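Local atomic coordinates of protease Do-like 1, chloroplastic (Arabidopsis thaliana, PDB entry 3QO6), a protein that acts as a chloroplast serine protease of the Deg/HtrA type, required at high temperature and possibly involved in degrading damaged proteins. Residues Leu254-Pro259 / Gln270-Asp275. Sequence-based numbering, arbitrary orientation.
Sequences LVLDAP and QSTKRD
In the PDZ domain, the end of strand 253-257 is met by Ser271 and Thr272, which lie in the loop that follows helix 263-266. Thr272 grips two successive carbonyls of the strand. Its OG1, set anti to its own carbonyl carbon (chi1 -58°), donates to Val255 O at 3.0 Å and also pairs with Gly283 N, so the hydroxyl of this buried residue has two partners. Its backbone N lies 3.0 Å from Leu256 O in a fairly straight bond (N-H...O 159°), approaching from above the carbonyl plane, about 45° out of it. Two leucines of the strand pack against Thr272: the side chain of Leu254 crosses that of Thr272 at about a right angle, its modelled CD2 lying 3.0 Å from OG1, an approach too short to be taken at face value, whereas Leu256 runs beside Thr272 with its CD2 3.9 Å from OG1.

The strand carries a classic beta bulge here, where Leu256 and Asp257 are set opposite the single residue Lys238 of antiparallel strand 238-239, and Ser271 sits against it as the chain leaves the strand. CB of Ser271 touches Leu256 O at 3.2 Å, while OG accepts the N-H of Ala258 at 3.0 Å in a moderately bent bond. Asp257 OD2 lies 3.4 Å from the same OG. An alanine in place of Ser271 would keep the CB contact but would probably leave Ala258 N without this acceptor, and the chain after the strand less firmly tied to the loop. Phe43 of a neighbouring subunit packs on Leu256 and Thr272, and Asp41 of that subunit forms a salt bridge with Arg274.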
loop_
_atom_site.group_PDB
_atom_site.type_symbol
_atom_site.label_atom_id
_atom_site.label_comp_id
_atom_site.label_asym_id
_atom_site.label_seq_id
_atom_site.Cartn_x
_atom_site.Cartn_y
_atom_site.Cartn_z
ATOM N N LEU B 254 7.577 34.485 14.280
ATOM C CA LEU B 254 7.377 35.449 13.198
ATOM C C LEU B 254 5.895 35.767 13.040
ATOM O O LEU B 254 5.124 34.879 12.670
ATOM C CB LEU B 254 7.894 34.841 11.888
ATOM C CG LEU B 254 8.012 35.641 10.591
ATOM C CD1 LEU B 254 8.376 34.674 9.487
ATOM C CD2 LEU B 254 6.731 36.343 10.243
ATOM N N VAL B 255 5.462 37.001 13.296
ATOM C CA VAL B 255 4.043 37.235 13.086
ATOM C C VAL B 255 3.838 37.411 11.587
ATOM O O VAL B 255 4.536 38.168 10.930
ATOM C CB VAL B 255 3.430 38.459 13.902
ATOM C CG1 VAL B 255 4.241 38.763 15.152
ATOM C CG2 VAL B 255 3.241 39.647 13.027
ATOM N N LEU B 256 2.909 36.644 11.043
ATOM C CA LEU B 256 2.610 36.707 9.640
ATOM C C LEU B 256 1.534 37.757 9.443
ATOM O O LEU B 256 1.574 38.529 8.484
ATOM C CB LEU B 256 2.111 35.346 9.168
ATOM C CG LEU B 256 3.104 34.192 9.387
ATOM C CD1 LEU B 256 2.509 32.881 8.881
ATOM C CD2 LEU B 256 4.412 34.496 8.659
ATOM N N ASP B 257 0.568 37.799 10.359
ATOM C CA ASP B 257 -0.526 38.770 10.253
ATOM C C ASP B 257 -1.080 39.235 11.601
ATOM O O ASP B 257 -1.245 38.445 12.547
ATOM C CB ASP B 257 -1.674 38.190 9.422
ATOM C CG ASP B 257 -2.644 39.251 8.948
ATOM O OD1 ASP B 257 -3.858 38.984 8.911
ATOM O OD2 ASP B 257 -2.198 40.354 8.592
ATOM N N ALA B 258 -1.355 40.533 11.674
ATOM C CA ALA B 258 -1.917 41.155 12.867
ATOM C C ALA B 258 -3.007 42.042 12.319
ATOM O O ALA B 258 -2.761 43.218 11.987
ATOM C CB ALA B 258 -0.878 41.990 13.592
ATOM N N PRO B 259 -4.223 41.480 12.184
ATOM C CA PRO B 259 -5.418 42.162 11.672
ATOM C C PRO B 259 -5.608 43.461 12.446
ATOM O O PRO B 259 -5.522 43.476 13.674
ATOM C CB PRO B 259 -6.532 41.156 11.937
ATOM C CG PRO B 259 -5.830 39.827 11.858
ATOM C CD PRO B 259 -4.562 40.119 12.636
ATOM N N GLN B 270 3.601 44.734 13.273
ATOM C CA GLN B 270 3.643 44.619 11.817
ATOM C C GLN B 270 3.610 43.204 11.274
ATOM O O GLN B 270 4.245 42.293 11.812
ATOM C CB GLN B 270 4.879 45.314 11.277
ATOM C CG GLN B 270 5.010 46.757 11.720
ATOM C CD GLN B 270 6.368 47.332 11.375
ATOM O OE1 GLN B 270 6.775 48.350 11.926
ATOM N NE2 GLN B 270 7.081 46.678 10.455
ATOM N N SER B 271 2.877 43.046 10.178
ATOM C CA SER B 271 2.729 41.770 9.502
ATOM C C SER B 271 3.811 41.578 8.429
ATOM O O SER B 271 4.540 42.510 8.077
ATOM C CB SER B 271 1.348 41.721 8.870
ATOM O OG SER B 271 0.382 42.186 9.796
ATOM N N THR B 272 3.920 40.363 7.909
ATOM C CA THR B 272 4.907 40.070 6.878
ATOM C C THR B 272 4.316 40.484 5.536
ATOM O O THR B 272 3.162 40.158 5.269
ATOM C CB THR B 272 5.207 38.582 6.864
ATOM O OG1 THR B 272 5.674 38.194 8.158
ATOM C CG2 THR B 272 6.254 38.259 5.824
ATOM N N LYS B 273 5.090 41.203 4.714
ATOM C CA LYS B 273 4.630 41.669 3.395
ATOM C C LYS B 273 5.583 41.288 2.263
ATOM O O LYS B 273 6.516 40.516 2.477
ATOM C CB LYS B 273 4.444 43.192 3.384
ATOM C CG LYS B 273 3.205 43.712 4.112
ATOM C CD LYS B 273 2.890 45.176 3.732
ATOM C CE LYS B 273 2.484 45.311 2.247
ATOM N NZ LYS B 273 2.257 46.715 1.749
ATOM N N ARG B 274 5.364 41.843 1.066
ATOM C CA ARG B 274 6.222 41.523 -0.078
ATOM C C ARG B 274 6.836 42.642 -0.927
ATOM O O ARG B 274 6.148 43.399 -1.626
ATOM C CB ARG B 274 5.522 40.521 -1.000
ATOM C CG ARG B 274 5.499 39.139 -0.390
ATOM C CD ARG B 274 5.322 38.011 -1.380
ATOM N NE ARG B 274 5.628 36.759 -0.697
ATOM C CZ ARG B 274 5.504 35.548 -1.224
ATOM N NH1 ARG B 274 5.075 35.391 -2.469
ATOM N NH2 ARG B 274 5.801 34.486 -0.493
ATOM N N ASP B 275 8.166 42.669 -0.859
ATOM C CA ASP B 275 9.095 43.581 -1.536
ATOM C C ASP B 275 8.658 44.459 -2.704
ATOM O O ASP B 275 9.235 45.529 -2.930
ATOM C CB ASP B 275 10.303 42.761 -1.995
ATOM C CG ASP B 275 11.622 43.499 -1.834
ATOM O OD1 ASP B 275 11.818 44.166 -0.792
ATOM O OD2 ASP B 275 12.474 43.389 -2.744
#